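Local atomic coordinates of soluble lytic murein transglycosylase (Pseudomonas aeruginosa, PDB entry 5OHU), a protein that probably cleaves the glycan strands of bacterial peptidoglycan without hydrolysis, as a lytic transglycosylase acting both from chain ends and within the chain. Residues Lys99-Leu103 / Thr114-Asp120. Sequence-based numbering, arbitrary orientation.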
loop_
_atom_site.group_PDB
_atom_site.type_symbol
_atom_site.label_atom_id
_atom_site.label_comp_id
_atom_site.label_asym_id
_atom_site.label_seq_id
_atom_site.Cartn_x
_atom_site.Cartn_y
_atom_site.Cartn_z
ATOM N N LYS A 99 7.465 -4.308 -25.319
ATOM C CA LYS A 99 6.765 -5.546 -25.657
ATOM C C LYS A 99 5.296 -5.277 -25.922
ATOM O O LYS A 99 4.706 -5.864 -26.838
ATOM C CB LYS A 99 6.914 -6.584 -24.549
ATOM C CG LYS A 99 8.356 -7.031 -24.294
ATOM C CD LYS A 99 8.398 -8.237 -23.331
ATOM C CE LYS A 99 7.795 -9.499 -23.977
ATOM N NZ LYS A 99 8.026 -10.762 -23.171
ATOM N N LEU A 100 4.690 -4.393 -25.125
ATOM C CA LEU A 100 3.302 -4.016 -25.356
ATOM C C LEU A 100 3.102 -3.509 -26.777
ATOM O O LEU A 100 2.232 -3.997 -27.514
ATOM C CB LEU A 100 2.882 -2.951 -24.343
ATOM C CG LEU A 100 1.513 -2.329 -24.568
ATOM C CD1 LEU A 100 0.434 -3.369 -24.406
ATOM C CD2 LEU A 100 1.301 -1.150 -23.600
ATOM N N ARG A 101 3.928 -2.549 -27.187
ATOM C CA ARG A 101 3.805 -1.952 -28.513
ATOM C C ARG A 101 4.053 -2.968 -29.622
ATOM O O ARG A 101 3.301 -3.037 -30.598
ATOM C CB ARG A 101 4.790 -0.803 -28.633
ATOM C CG ARG A 101 4.245 0.454 -28.102
ATOM C CD ARG A 101 5.344 1.343 -27.657
ATOM N NE ARG A 101 4.763 2.439 -26.898
ATOM C CZ ARG A 101 5.466 3.350 -26.251
ATOM N NH1 ARG A 101 6.785 3.270 -26.259
ATOM N NH2 ARG A 101 4.832 4.306 -25.588
ATOM N N TRP A 102 5.110 -3.761 -29.491
ATOM C CA TRP A 102 5.405 -4.757 -30.513
ATOM C C TRP A 102 4.312 -5.823 -30.592
ATOM O O TRP A 102 3.811 -6.125 -31.683
ATOM C CB TRP A 102 6.758 -5.382 -30.236
ATOM C CG TRP A 102 7.223 -6.243 -31.316
ATOM C CD1 TRP A 102 7.276 -5.940 -32.639
ATOM C CD2 TRP A 102 7.717 -7.577 -31.184
ATOM N NE1 TRP A 102 7.760 -7.012 -33.346
ATOM C CE2 TRP A 102 8.048 -8.026 -32.471
ATOM C CE3 TRP A 102 7.900 -8.437 -30.097
ATOM C CZ2 TRP A 102 8.564 -9.298 -32.709
ATOM C CZ3 TRP A 102 8.417 -9.688 -30.328
ATOM C CH2 TRP A 102 8.747 -10.109 -31.623
ATOM N N LEU A 103 3.915 -6.396 -29.445
ATOM C CA LEU A 103 2.884 -7.440 -29.457
ATOM C C LEU A 103 1.583 -6.922 -30.062
ATOM O O LEU A 103 0.871 -7.662 -30.753
ATOM C CB LEU A 103 2.643 -7.991 -28.043
ATOM C CG LEU A 103 3.614 -9.039 -27.439
ATOM C CD1 LEU A 103 3.310 -10.437 -27.910
ATOM C CD2 LEU A 103 5.047 -8.749 -27.827
ATOM N N THR A 114 4.406 -15.447 -33.498
ATOM C CA THR A 114 5.362 -14.606 -32.791
ATOM C C THR A 114 4.730 -13.959 -31.561
ATOM O O THR A 114 5.388 -13.802 -30.532
ATOM C CB THR A 114 5.903 -13.536 -33.739
ATOM O OG1 THR A 114 6.331 -14.157 -34.959
ATOM C CG2 THR A 114 7.064 -12.801 -33.103
ATOM N N PHE A 115 3.460 -13.570 -31.661
ATOM C CA PHE A 115 2.756 -13.030 -30.502
ATOM C C PHE A 115 2.802 -14.001 -29.325
ATOM O O PHE A 115 3.208 -13.623 -28.222
ATOM C CB PHE A 115 1.310 -12.701 -30.864
ATOM C CG PHE A 115 0.504 -12.159 -29.712
ATOM C CD1 PHE A 115 -0.191 -13.009 -28.871
ATOM C CD2 PHE A 115 0.415 -10.794 -29.496
ATOM C CE1 PHE A 115 -0.934 -12.511 -27.798
ATOM C CE2 PHE A 115 -0.317 -10.285 -28.440
ATOM C CZ PHE A 115 -1.008 -11.143 -27.591
ATOM N N VAL A 116 2.397 -15.262 -29.539
ATOM C CA VAL A 116 2.338 -16.162 -28.392
ATOM C C VAL A 116 3.718 -16.548 -27.906
ATOM O O VAL A 116 3.866 -16.920 -26.740
ATOM C CB VAL A 116 1.509 -17.445 -28.622
ATOM C CG1 VAL A 116 0.041 -17.114 -28.782
ATOM C CG2 VAL A 116 2.051 -18.317 -29.775
ATOM N N ASN A 117 4.741 -16.471 -28.748
ATOM C CA ASN A 117 6.072 -16.762 -28.239
ATOM C C ASN A 117 6.496 -15.727 -27.208
ATOM O O ASN A 117 7.306 -16.024 -26.328
ATOM C CB ASN A 117 7.092 -16.809 -29.379
ATOM C CG ASN A 117 7.033 -18.099 -30.167
ATOM O OD1 ASN A 117 6.347 -19.047 -29.780
ATOM N ND2 ASN A 117 7.778 -18.153 -31.273
ATOM N N TYR A 118 5.971 -14.510 -27.307
ATOM C CA TYR A 118 6.415 -13.420 -26.454
ATOM C C TYR A 118 5.362 -12.868 -25.517
ATOM O O TYR A 118 5.710 -12.033 -24.672
ATOM C CB TYR A 118 6.975 -12.270 -27.306
ATOM C CG TYR A 118 8.323 -12.646 -27.837
ATOM C CD1 TYR A 118 9.462 -12.441 -27.082
ATOM C CD2 TYR A 118 8.443 -13.285 -29.057
ATOM C CE1 TYR A 118 10.690 -12.822 -27.551
ATOM C CE2 TYR A 118 9.661 -13.670 -29.531
ATOM C CZ TYR A 118 10.787 -13.426 -28.780
ATOM O OH TYR A 118 12.011 -13.815 -29.256
ATOM N N TYR A 119 4.108 -13.314 -25.613
ATOM C CA TYR A 119 3.084 -12.849 -24.689
ATOM C C TYR A 119 3.391 -13.303 -23.266
ATOM O O TYR A 119 3.504 -14.500 -22.998
ATOM C CB TYR A 119 1.709 -13.354 -25.109
ATOM C CG TYR A 119 0.694 -13.180 -24.014
ATOM C CD1 TYR A 119 0.354 -11.919 -23.564
ATOM C CD2 TYR A 119 0.108 -14.274 -23.401
ATOM C CE1 TYR A 119 -0.544 -11.748 -22.540
ATOM C CE2 TYR A 119 -0.806 -14.109 -22.371
ATOM C CZ TYR A 119 -1.128 -12.849 -21.946
ATOM O OH TYR A 119 -2.048 -12.671 -20.928
ATOM N N ASP A 120 3.481 -12.342 -22.352
ATOM C CA ASP A 120 3.756 -12.598 -20.938
ATOM C C ASP A 120 2.587 -12.146 -20.076
ATOM O O ASP A 120 2.408 -10.929 -19.880
ATOM C CB ASP A 120 5.018 -11.863 -20.489
ATOM C CG ASP A 120 5.478 -12.287 -19.086
ATOM O OD1 ASP A 120 4.732 -13.019 -18.392
ATOM O OD2 ASP A 120 6.611 -11.941 -18.707
HETATM O O HOH W 1 7.902 -10.315 -20.459
#
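Helix segments 99-103 and 114-118 run nearly antiparallel, their axes at 157° and 10.7 Å apart at closest approach, with L103 and F115 the residues whose CA atoms lie nearest each other. L103 fills the middle of the interface: its CD1 reaches the second backbone, 3.2 Å from F115 O, and also lies 3.3 Å from F115 CD2, while its other branch, CD2, meets the CB of Y118. The edge of the F115 ring is turned to the carbonyl oxygen of L103, which lies in the ring plane. On one flank W102 directs the six-membered part of its indole, edge first, at a face of Y118. This T-shaped pair has its planes at 68°, and W102 CZ3 sits 3.8 Å from Y118 CD2, over the rim of the tyrosine ring rather than its centre. The same indole meets T114 through CH2, 3.5 Å from T114 CG2; the hydroxyl of T114 is engaged by D111.

At the C-terminal end of helix 112-118, K99 bends at chi3 (68°) and brings NZ to Y118 O, a 3.0 Å hydrogen bond made in the carbonyl plane. A water accepts from NZ and donates to D120 OD2, joining lysine and aspartate without direct contact, while D120 OD1 takes the backbone N-H of K122. L86 and V82 of the preceding helix 79-88 lie against K99 and W102, and helix 126-138 packs on L103 and F115, so the contact is one step in the stacked helices of the superhelical Slt ring. An ammonium group at a helix C-terminus should interact favourably with the helix dipole, and the water-bridged carboxylate probably stabilises its charge further, adding a polar tie to a largely apolar helix pair.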